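Local coordinates for insulinase family protease (Yersinia pestis, PDB 3GO9), which is a predicted insulinase-family (peptidase M16) protease, probably related to zinc-dependent peptide-cleaving enzymes, whose activity and substrate remain to be established, at residues W301-V306 against R350-L355; R296-W301 against D366-Q371; F70-P75 against A107-D112; V56-L61 against Q205-D210. All blocks are in the same frame, centred on the assembly; numbering follows the deposited sequence.

Contact 1 of 4, residues W301-V306 against R350-L355; sequences WHIKQV and RELAAL. With ZN (zinc ion), chain D.
A zinc site between two helices of the inactive-type M16 domain is formed by H302, on helix 283-309, and E351, on helix 341-358. The two short helical segments cross with their N-to-C directions 130° apart. H302 carries CG anti to its backbone N (chi1 177°), which directs CG toward the other segment. NE2 of H302 lies 2.0 Å from the zinc ion. The side chains of H302 and E351 cross at about a right angle, their ring and carboxylate planes 30° apart. E351, its chain bent at chi2, gives one carboxylate oxygen: OE1 of E351 is also 2.0 Å from the zinc, while OE2 stays 3.3 Å away, so the carboxylate binds through a single atom. A water is a third ligand. With a shared metal, H302 NE2 and E351 OE1 come within 3.1 Å of each other without hydrogen bonding. Histidine suits the place because one nitrogen can face the metal while hydrocarbon covers the ring. That cover is L355, whose CD2 lies over one face of the H302 ring, toward its rim, 4.1 Å from the centroid, in a CH-pi contact. Apolar packing continues away from the metal: I303 lays CG1 3.8 Å from E351 CB and puts CD1 against L352 CD2. L352 and L355 also touch L435 of helix 424-435. V306 meets E351 tip to tip, with CG2 of V306 3.7 Å from OE1 of E351, the oxygen that holds the zinc.

Contact 2 of 4, residues R296-W301 against D366-Q371; sequences REALFW and DALMTQ
W301 and A298 meet L368 in the apolar heart of this contact. L368 has CG anti to its backbone N (chi1 -179°), which carries CG out from helix 362-377. CD2 of L368 lies 3.8 Å from the CB of A298. Alanine suits that spot because its lone methyl lets the leucine come in close to the helix. The indole of W301 crosses L368 obliquely and takes it over one face: CB of L368 is 4.2 Å from CH2 of W301, and CD1 stands above the plane, offset toward the rim. Beside it, A367 offers its CB to CZ2 of W301 at 4.3 Å. These are two helices of the M16 inactive-type domain, crossing with their N-to-C directions 116° apart, and L368 continues beyond them to L427 of helix 424-435 and to L294, earlier on helix 283-309. Polar groups meet at the margin without a direct hydrogen bond between the two segments. Q371, extended beyond CG, slides past W301 in the opposite direction, its amide nearly perpendicular to the indole (81°), and NE2 of Q371 comes to 3.7 Å from NE1 of W301, a van der Waals approach. The carboxylate of E297 points to the same region but forms its salt bridge with K372.

Contact 3 of 4, residues F70-P75 against A107-D112; sequences FAHLLP and AITSYD. With ZN (zinc ion), chain C.
H72 holds CG anti to its backbone N (chi1 -169°), and T109 sets OG1 between its backbone N and carbonyl carbon (chi1 75°), which brings the imidazole and the hydroxyl together. The side chains cross at about a right angle, and ND1 of H72 donates to OG1 of T109 over 2.7 Å in a nearly straight bond, 170° at the hydrogen, with the acceptor in the ring plane. The other ring nitrogen, NE2 of H72, is 2.0 Å from the zinc ion, which D158 and the carbonyl O of I160 also bind. Helix 70-80 runs antiparallel to the short strand 107-109, set between strands 114-120 and 160-162. H72 probably occupies the place of the first histidine in the HXXEH motif of M16 peptidases, and P75 that of its glutamate; the motif would be incomplete and the usual catalytic mechanism doubtful. The proline, where the helix is kinked, turns its ring to the strand: CB of P75 touches CB of A107 at 3.6 Å, and CG of P75 meets CG2 of T109 at 3.8 Å. Small A107 lets the ring approach, while threonine offers hydroxyl to the histidine and methyl to the proline. T109 OG1 has a further, weak bond to the P186 carbonyl. Thus T109 is a second-shell residue: by accepting the hydrogen bond from ND1 it fixes the imidazole's rotation, leaving NE2 to face the zinc.

Contact 4 of 4, residues V56-L61 against Q205-D210; sequences VNTGSL and QWYTPD
The C-terminal end of helix 196-206 is packed here against the loop that follows strand 50-56, with V56 and T58 meeting W206 and Y207. Y207, the first residue to leave helical backbone angles, is the centre of an inverse gamma turn, and N57 centres another in the loop. V56 crosses the tyrosine at about a right angle and sets CG1 over the centre of its ring, 3.9 Å from the centroid and only 5° off the normal, a well-aligned CH-pi contact. The second methyl of V56, CG2, reaches Y207 CE2 at 4.0 Å, so the branched residue covers the ring with both arms. Beyond the ring, the OH of Y207 is hydrogen-bonded to the OH of Y116. T58 uses its two branches differently: with CG2 anti to the backbone N and OG1 beside it (chi1 -62°), CG2 packs 3.6 Å from CB of W206, while OG1 makes a weak hydrogen bond of 2.9 Å to the carbonyl O of W206. A carbonyl near a helix end lacks its usual partner within the helix; here three donors reach W206 O, namely R240 NH2, T58 OG1 weakly, and T208 N, also weakly, which closes the turn at Y207. R240 NH2 bonds to N57 O as well, so that one guanidinium group bridges the two segments.

Following the chain, 56-61 comes first, but contact 4 does not close until 205-210, so the whole loop of contact 3, opened at 70-75 and closed at 107-112, is nested within it. The two touch: S110 O and Y111 O lie within probable hydrogen-bonding distance of S60 N and L61 N, joining the end of the 107-112 segment to the 56-61 loop, while helix 70-80 meets contact 4 through L74 on Y207. In the second half, contact 2 opens at 296-301 and closes at 366-371, enclosing contact 1, with which it shares W301; L299 packs on L352 and L355. These two pairs lie on opposite sides of the chain's centre, with centres more than 40 Å apart.

Contact 1 of 4, residues W301-V306 against R350-L355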
# COMPACT_ATOMS: atom_id res chain seq x y z
N TRP A 301 -11.89 -2.77 18.34
CA TRP A 301 -12.02 -3.94 19.15
C TRP A 301 -13.23 -3.87 20.11
O TRP A 301 -14.02 -4.80 20.19
CB TRP A 301 -10.71 -4.07 19.92
CG TRP A 301 -10.71 -5.02 20.97
CD1 TRP A 301 -10.67 -6.37 20.86
CD2 TRP A 301 -10.68 -4.73 22.38
NE1 TRP A 301 -10.64 -6.94 22.10
CE2 TRP A 301 -10.64 -5.95 23.06
CE3 TRP A 301 -10.68 -3.53 23.14
CZ2 TRP A 301 -10.62 -6.05 24.45
CZ3 TRP A 301 -10.66 -3.63 24.51
CH2 TRP A 301 -10.63 -4.88 25.16
N HIS A 302 -13.37 -2.73 20.78
CA HIS A 302 -14.43 -2.53 21.76
C HIS A 302 -15.80 -2.54 21.09
O HIS A 302 -16.72 -3.18 21.59
CB HIS A 302 -14.28 -1.20 22.42
CG HIS A 302 -15.36 -0.88 23.38
ND1 HIS A 302 -15.34 -1.34 24.67
CD2 HIS A 302 -16.48 -0.13 23.25
CE1 HIS A 302 -16.44 -0.93 25.29
NE2 HIS A 302 -17.15 -0.20 24.45
N ILE A 303 -15.91 -1.81 19.99
CA ILE A 303 -17.20 -1.75 19.24
C ILE A 303 -17.54 -3.14 18.72
O ILE A 303 -18.69 -3.58 18.84
CB ILE A 303 -17.23 -0.69 18.13
CG1 ILE A 303 -16.99 0.73 18.68
CG2 ILE A 303 -18.59 -0.73 17.37
CD1 ILE A 303 -16.74 1.74 17.59
N LYS A 304 -16.56 -3.87 18.19
CA LYS A 304 -16.84 -5.22 17.73
C LYS A 304 -17.35 -6.10 18.82
O LYS A 304 -18.27 -6.88 18.58
CB LYS A 304 -15.57 -5.87 17.17
CG LYS A 304 -15.17 -5.39 15.82
CD LYS A 304 -14.43 -6.50 15.06
CE LYS A 304 -13.28 -7.15 15.86
NZ LYS A 304 -13.73 -8.35 16.65
N GLN A 305 -16.75 -6.01 20.00
CA GLN A 305 -17.18 -6.85 21.12
C GLN A 305 -18.61 -6.48 21.52
O GLN A 305 -19.39 -7.37 21.84
CB GLN A 305 -16.32 -6.69 22.37
CG GLN A 305 -14.84 -6.73 22.13
CD GLN A 305 -14.10 -7.34 23.28
OE1 GLN A 305 -13.88 -6.69 24.32
NE2 GLN A 305 -13.71 -8.61 23.11
N VAL A 306 -18.90 -5.18 21.58
CA VAL A 306 -20.25 -4.71 21.99
C VAL A 306 -21.25 -5.25 20.99
O VAL A 306 -22.34 -5.68 21.37
CB VAL A 306 -20.33 -3.17 22.06
CG1 VAL A 306 -21.77 -2.72 22.32
CG2 VAL A 306 -19.42 -2.62 23.16
N ARG A 350 -23.01 6.23 19.44
CA ARG A 350 -23.09 6.22 20.92
C ARG A 350 -21.88 5.55 21.53
O ARG A 350 -21.43 5.94 22.62
CB ARG A 350 -24.41 5.58 21.36
CG ARG A 350 -25.63 6.51 21.07
CD ARG A 350 -26.92 5.91 21.47
NE ARG A 350 -26.80 4.47 21.42
CZ ARG A 350 -27.26 3.62 22.33
NH1 ARG A 350 -27.97 4.04 23.37
NH2 ARG A 350 -27.05 2.32 22.14
N GLU A 351 -21.31 4.56 20.85
CA GLU A 351 -20.04 3.98 21.32
C GLU A 351 -18.90 5.00 21.27
O GLU A 351 -18.10 5.14 22.20
CB GLU A 351 -19.61 2.79 20.50
CG GLU A 351 -20.46 1.61 20.70
CD GLU A 351 -20.52 1.20 22.16
OE1 GLU A 351 -19.43 1.06 22.75
OE2 GLU A 351 -21.65 1.06 22.70
N LEU A 352 -18.81 5.71 20.15
CA LEU A 352 -17.77 6.73 20.03
C LEU A 352 -17.89 7.86 21.09
O LEU A 352 -16.90 8.28 21.66
CB LEU A 352 -17.74 7.32 18.65
CG LEU A 352 -17.49 6.36 17.47
CD1 LEU A 352 -17.61 7.22 16.20
CD2 LEU A 352 -16.20 5.58 17.55
N ALA A 353 -19.12 8.27 21.37
CA ALA A 353 -19.37 9.29 22.37
C ALA A 353 -18.92 8.80 23.75
O ALA A 353 -18.31 9.56 24.51
CB ALA A 353 -20.79 9.66 22.39
N ALA A 354 -19.25 7.56 24.06
CA ALA A 354 -18.86 6.98 25.36
C ALA A 354 -17.36 6.81 25.46
O ALA A 354 -16.74 7.13 26.49
CB ALA A 354 -19.60 5.62 25.60
N LEU A 355 -16.73 6.33 24.39
CA LEU A 355 -15.28 6.15 24.40
C LEU A 355 -14.52 7.47 24.46
O LEU A 355 -13.49 7.57 25.15
CB LEU A 355 -14.81 5.33 23.19
CG LEU A 355 -15.19 3.82 23.23
CD1 LEU A 355 -15.11 3.21 21.79
CD2 LEU A 355 -14.37 3.01 24.24
ZN ZN D . -18.99 0.64 24.64
O HOH W 1 -18.87 2.34 25.66

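Contact 2 of 4, residues R296-W301 against D366-Q371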
# COMPACT_ATOMS: atom_id res chain seq x y z
N ARG A 296 -6.76 3.42 18.08
CA ARG A 296 -7.63 3.06 16.96
C ARG A 296 -8.03 1.59 17.03
O ARG A 296 -9.20 1.25 16.85
CB ARG A 296 -6.95 3.39 15.61
CG ARG A 296 -6.81 4.88 15.38
CD ARG A 296 -6.25 5.23 14.00
NE ARG A 296 -4.81 4.98 13.85
CZ ARG A 296 -3.88 5.93 13.90
NH1 ARG A 296 -4.20 7.19 14.16
NH2 ARG A 296 -2.60 5.61 13.75
N GLU A 297 -7.07 0.73 17.32
CA GLU A 297 -7.33 -0.67 17.41
C GLU A 297 -8.27 -0.98 18.59
O GLU A 297 -9.23 -1.77 18.46
CB GLU A 297 -6.01 -1.43 17.52
CG GLU A 297 -6.14 -2.89 17.48
CD GLU A 297 -4.85 -3.59 17.73
OE1 GLU A 297 -4.90 -4.76 18.09
OE2 GLU A 297 -3.77 -2.98 17.57
N ALA A 298 -8.06 -0.27 19.69
CA ALA A 298 -8.83 -0.50 20.91
C ALA A 298 -10.30 -0.19 20.64
O ALA A 298 -11.19 -0.92 21.08
CB ALA A 298 -8.33 0.46 22.01
N LEU A 299 -10.53 0.90 19.94
CA LEU A 299 -11.87 1.38 19.70
C LEU A 299 -12.56 0.40 18.79
O LEU A 299 -13.73 0.05 19.05
CB LEU A 299 -11.84 2.79 19.15
CG LEU A 299 -12.21 3.23 17.76
CD1 LEU A 299 -13.28 2.42 17.10
CD2 LEU A 299 -12.65 4.65 17.92
N PHE A 300 -11.86 -0.12 17.79
CA PHE A 300 -12.54 -1.02 16.88
C PHE A 300 -12.86 -2.32 17.57
O PHE A 300 -13.97 -2.89 17.46
CB PHE A 300 -11.77 -1.30 15.62
CG PHE A 300 -12.57 -2.05 14.64
CD1 PHE A 300 -13.74 -1.47 14.12
CD2 PHE A 300 -12.24 -3.34 14.29
CE1 PHE A 300 -14.52 -2.16 13.24
CE2 PHE A 300 -13.04 -4.03 13.37
CZ PHE A 300 -14.16 -3.41 12.84
N TRP A 301 -11.89 -2.77 18.34
CA TRP A 301 -12.02 -3.94 19.15
C TRP A 301 -13.23 -3.87 20.11
O TRP A 301 -14.02 -4.80 20.19
CB TRP A 301 -10.71 -4.07 19.92
CG TRP A 301 -10.71 -5.02 20.97
CD1 TRP A 301 -10.67 -6.37 20.86
CD2 TRP A 301 -10.68 -4.73 22.38
NE1 TRP A 301 -10.64 -6.94 22.10
CE2 TRP A 301 -10.64 -5.95 23.06
CE3 TRP A 301 -10.68 -3.53 23.14
CZ2 TRP A 301 -10.62 -6.05 24.45
CZ3 TRP A 301 -10.66 -3.63 24.51
CH2 TRP A 301 -10.63 -4.88 25.16
N ASP A 366 -6.66 -4.05 30.51
CA ASP A 366 -5.84 -5.18 30.89
C ASP A 366 -6.00 -6.36 29.91
O ASP A 366 -5.00 -7.00 29.57
CB ASP A 366 -6.19 -5.62 32.33
CG ASP A 366 -5.80 -4.57 33.38
OD1 ASP A 366 -5.13 -3.58 33.08
OD2 ASP A 366 -6.16 -4.73 34.56
N ALA A 367 -7.24 -6.60 29.44
CA ALA A 367 -7.52 -7.60 28.40
C ALA A 367 -6.76 -7.31 27.10
O ALA A 367 -6.10 -8.20 26.51
CB ALA A 367 -9.06 -7.68 28.12
N LEU A 368 -6.87 -6.05 26.68
CA LEU A 368 -6.19 -5.58 25.48
C LEU A 368 -4.69 -5.79 25.60
O LEU A 368 -4.06 -6.34 24.66
CB LEU A 368 -6.54 -4.12 25.22
CG LEU A 368 -5.93 -3.47 23.96
CD1 LEU A 368 -6.40 -4.12 22.68
CD2 LEU A 368 -6.22 -1.98 23.96
N MSE A 369 -4.11 -5.38 26.73
CA MSE A 369 -2.67 -5.45 26.86
C MSE A 369 -2.17 -6.90 26.95
O MSE A 369 -1.12 -7.21 26.42
CB MSE A 369 -2.20 -4.55 28.01
CG MSE A 369 -2.77 -3.11 27.87
SE MSE A 369 -2.22 -2.30 26.18
CE MSE A 369 -0.48 -2.07 27.02
N THR A 370 -2.93 -7.79 27.60
CA THR A 370 -2.58 -9.23 27.56
C THR A 370 -2.52 -9.74 26.10
O THR A 370 -1.59 -10.48 25.70
CB THR A 370 -3.61 -10.05 28.42
OG1 THR A 370 -3.50 -9.64 29.78
CG2 THR A 370 -3.37 -11.55 28.34
N GLN A 371 -3.49 -9.30 25.31
CA GLN A 371 -3.59 -9.68 23.92
C GLN A 371 -2.42 -9.12 23.12
O GLN A 371 -1.78 -9.81 22.31
CB GLN A 371 -4.94 -9.21 23.36
CG GLN A 371 -5.14 -9.23 21.82
CD GLN A 371 -6.53 -8.67 21.40
OE1 GLN A 371 -6.64 -7.91 20.41
NE2 GLN A 371 -7.58 -9.02 22.16

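Contact 3 of 4, residues F70-P75 against A107-D112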
# COMPACT_ATOMS: atom_id res chain seq x y z
N PHE A 70 0.60 6.23 -22.19
CA PHE A 70 1.90 5.66 -22.59
C PHE A 70 2.50 4.80 -21.48
O PHE A 70 2.99 3.69 -21.74
CB PHE A 70 2.90 6.75 -23.01
CG PHE A 70 2.74 7.26 -24.41
CD1 PHE A 70 1.61 7.04 -25.18
CD2 PHE A 70 3.80 7.95 -24.98
CE1 PHE A 70 1.57 7.49 -26.48
CE2 PHE A 70 3.75 8.41 -26.26
CZ PHE A 70 2.63 8.20 -27.01
N ALA A 71 2.46 5.26 -20.24
CA ALA A 71 3.12 4.47 -19.17
C ALA A 71 2.40 3.15 -18.97
O ALA A 71 3.01 2.13 -18.58
CB ALA A 71 3.10 5.26 -17.87
N HIS A 72 1.10 3.15 -19.15
CA HIS A 72 0.32 1.89 -18.99
C HIS A 72 0.53 0.93 -20.17
O HIS A 72 0.37 -0.30 -20.01
CB HIS A 72 -1.15 2.23 -18.79
CG HIS A 72 -2.00 1.08 -18.36
ND1 HIS A 72 -1.99 0.62 -17.06
CD2 HIS A 72 -2.95 0.39 -19.02
CE1 HIS A 72 -2.88 -0.35 -16.96
NE2 HIS A 72 -3.43 -0.53 -18.14
N LEU A 73 0.83 1.45 -21.34
CA LEU A 73 1.03 0.64 -22.56
C LEU A 73 2.37 -0.08 -22.57
O LEU A 73 2.49 -1.24 -22.97
CB LEU A 73 0.88 1.47 -23.84
CG LEU A 73 1.09 0.76 -25.17
CD1 LEU A 73 0.20 -0.42 -25.31
CD2 LEU A 73 0.89 1.72 -26.33
N LEU A 74 3.42 0.60 -22.09
CA LEU A 74 4.78 0.06 -22.18
C LEU A 74 4.87 -1.36 -21.63
O LEU A 74 5.43 -2.21 -22.29
CB LEU A 74 5.81 1.00 -21.51
CG LEU A 74 6.05 2.38 -22.11
CD1 LEU A 74 6.97 3.25 -21.20
CD2 LEU A 74 6.60 2.23 -23.53
N PRO A 75 4.34 -1.63 -20.42
CA PRO A 75 4.52 -2.99 -19.95
C PRO A 75 3.80 -4.03 -20.76
O PRO A 75 4.25 -5.20 -20.79
CB PRO A 75 3.99 -2.95 -18.51
CG PRO A 75 3.38 -1.67 -18.34
CD PRO A 75 3.77 -0.76 -19.38
N ALA A 107 2.38 -6.48 -14.48
CA ALA A 107 2.70 -5.10 -14.12
C ALA A 107 1.47 -4.38 -13.64
O ALA A 107 0.34 -4.70 -14.01
CB ALA A 107 3.30 -4.35 -15.29
N ILE A 108 1.73 -3.43 -12.77
CA ILE A 108 0.77 -2.51 -12.22
C ILE A 108 1.29 -1.13 -12.49
O ILE A 108 2.46 -0.84 -12.15
CB ILE A 108 0.64 -2.69 -10.67
CG1 ILE A 108 0.11 -4.07 -10.33
CG2 ILE A 108 -0.22 -1.55 -10.04
CD1 ILE A 108 0.29 -4.45 -8.88
N THR A 109 0.49 -0.27 -13.10
CA THR A 109 0.93 1.10 -13.30
C THR A 109 0.06 2.09 -12.54
O THR A 109 -1.12 1.82 -12.26
CB THR A 109 0.98 1.49 -14.77
OG1 THR A 109 -0.31 1.71 -15.28
CG2 THR A 109 1.70 0.41 -15.60
N SER A 110 0.63 3.22 -12.18
CA SER A 110 -0.07 4.13 -11.31
C SER A 110 0.33 5.56 -11.68
O SER A 110 0.83 5.81 -12.78
CB SER A 110 0.24 3.73 -9.85
OG SER A 110 -0.51 4.48 -8.91
N TYR A 111 0.05 6.50 -10.79
CA TYR A 111 0.35 7.89 -11.02
C TYR A 111 1.83 8.17 -11.05
O TYR A 111 2.31 8.94 -11.83
CB TYR A 111 -0.35 8.70 -9.89
CG TYR A 111 -1.81 8.62 -9.96
CD1 TYR A 111 -2.53 9.41 -10.88
CD2 TYR A 111 -2.55 7.72 -9.18
CE1 TYR A 111 -3.93 9.28 -10.98
CE2 TYR A 111 -3.92 7.63 -9.28
CZ TYR A 111 -4.62 8.42 -10.17
OH TYR A 111 -6.00 8.30 -10.27
N ASP A 112 2.58 7.54 -10.12
CA ASP A 112 3.99 7.85 -9.94
C ASP A 112 4.92 6.66 -9.95
O ASP A 112 6.11 6.82 -9.71
CB ASP A 112 4.26 8.73 -8.70
CG ASP A 112 3.96 8.08 -7.40
OD1 ASP A 112 3.59 6.89 -7.39
OD2 ASP A 112 4.07 8.81 -6.36
ZN ZN C . -4.95 -1.83 -17.83
O HOH W 2 -5.53 -1.10 -19.18
O HOH W 3 -5.97 -1.31 -16.32

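Contact 4 of 4, residues V56-L61 against Q205-D210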
# COMPACT_ATOMS: atom_id res chain seq x y z
N VAL A 56 9.75 1.09 -11.21
CA VAL A 56 10.26 2.20 -12.06
C VAL A 56 9.42 3.41 -11.65
O VAL A 56 8.18 3.34 -11.67
CB VAL A 56 10.06 1.90 -13.57
CG1 VAL A 56 10.63 3.06 -14.43
CG2 VAL A 56 10.72 0.53 -14.00
N ASN A 57 10.07 4.51 -11.27
CA ASN A 57 9.36 5.70 -10.82
C ASN A 57 8.83 6.52 -12.00
O ASN A 57 9.23 7.70 -12.19
CB ASN A 57 10.29 6.55 -9.96
CG ASN A 57 10.71 5.88 -8.71
OD1 ASN A 57 9.92 5.13 -8.07
ND2 ASN A 57 11.93 6.16 -8.30
N THR A 58 8.00 5.88 -12.82
CA THR A 58 7.37 6.47 -13.99
C THR A 58 5.93 6.00 -14.00
O THR A 58 5.66 4.81 -13.99
CB THR A 58 8.05 5.93 -15.25
OG1 THR A 58 9.41 6.34 -15.21
CG2 THR A 58 7.41 6.42 -16.56
N GLY A 59 5.03 6.95 -14.00
CA GLY A 59 3.58 6.66 -14.11
C GLY A 59 2.92 7.72 -14.96
O GLY A 59 3.60 8.45 -15.72
N SER A 60 1.62 7.87 -14.79
CA SER A 60 0.83 8.78 -15.62
C SER A 60 1.13 10.23 -15.37
O SER A 60 0.88 11.06 -16.25
CB SER A 60 -0.63 8.52 -15.41
OG SER A 60 -1.01 8.57 -14.06
N LEU A 61 1.66 10.57 -14.18
CA LEU A 61 2.06 11.94 -13.95
C LEU A 61 3.23 12.36 -14.86
O LEU A 61 3.42 13.58 -15.06
CB LEU A 61 2.40 12.19 -12.49
CG LEU A 61 1.33 12.10 -11.47
CD1 LEU A 61 1.86 12.06 -10.04
CD2 LEU A 61 0.30 13.27 -11.65
N GLN A 205 13.17 8.58 -22.15
CA GLN A 205 13.20 9.70 -21.22
C GLN A 205 12.98 9.25 -19.78
O GLN A 205 13.64 9.76 -18.83
CB GLN A 205 12.15 10.78 -21.58
CG GLN A 205 12.15 11.94 -20.61
CD GLN A 205 11.24 13.09 -21.05
OE1 GLN A 205 10.70 13.10 -22.16
NE2 GLN A 205 11.05 14.05 -20.17
N TRP A 206 12.02 8.34 -19.58
CA TRP A 206 11.54 8.07 -18.25
C TRP A 206 12.01 6.72 -17.70
O TRP A 206 12.03 6.56 -16.48
CB TRP A 206 10.02 8.19 -18.20
CG TRP A 206 9.56 9.55 -18.47
CD1 TRP A 206 8.98 9.97 -19.62
CD2 TRP A 206 9.64 10.70 -17.62
NE1 TRP A 206 8.69 11.32 -19.55
CE2 TRP A 206 9.06 11.78 -18.32
CE3 TRP A 206 10.12 10.92 -16.32
CZ2 TRP A 206 8.94 13.05 -17.77
CZ3 TRP A 206 9.99 12.20 -15.77
CH2 TRP A 206 9.40 13.25 -16.50
N TYR A 207 12.47 5.79 -18.52
CA TYR A 207 13.02 4.52 -17.98
C TYR A 207 14.53 4.68 -17.89
O TYR A 207 15.26 4.30 -18.81
CB TYR A 207 12.62 3.33 -18.84
CG TYR A 207 11.29 2.69 -18.48
CD1 TYR A 207 10.10 3.42 -18.45
CD2 TYR A 207 11.19 1.30 -18.25
CE1 TYR A 207 8.90 2.82 -18.14
CE2 TYR A 207 9.99 0.68 -17.95
CZ TYR A 207 8.83 1.45 -17.88
OH TYR A 207 7.62 0.81 -17.59
N THR A 208 14.95 5.31 -16.79
CA THR A 208 16.36 5.55 -16.47
C THR A 208 16.72 4.80 -15.17
O THR A 208 15.85 4.64 -14.29
CB THR A 208 16.66 7.07 -16.36
OG1 THR A 208 15.84 7.65 -15.35
CG2 THR A 208 16.31 7.79 -17.72
N PRO A 209 17.98 4.33 -15.03
CA PRO A 209 18.33 3.42 -13.92
C PRO A 209 18.22 4.08 -12.58
O PRO A 209 17.97 3.42 -11.56
CB PRO A 209 19.75 2.96 -14.23
CG PRO A 209 20.25 3.91 -15.34
CD PRO A 209 18.99 4.32 -16.08
N ASP A 210 18.43 5.42 -12.56
CA ASP A 210 18.30 6.17 -11.32
C ASP A 210 16.87 6.27 -10.79
O ASP A 210 16.68 6.73 -9.64
CB ASP A 210 18.95 7.57 -11.49
CG ASP A 210 18.26 8.42 -12.54
OD1 ASP A 210 17.72 7.86 -13.51
OD2 ASP A 210 18.33 9.69 -12.41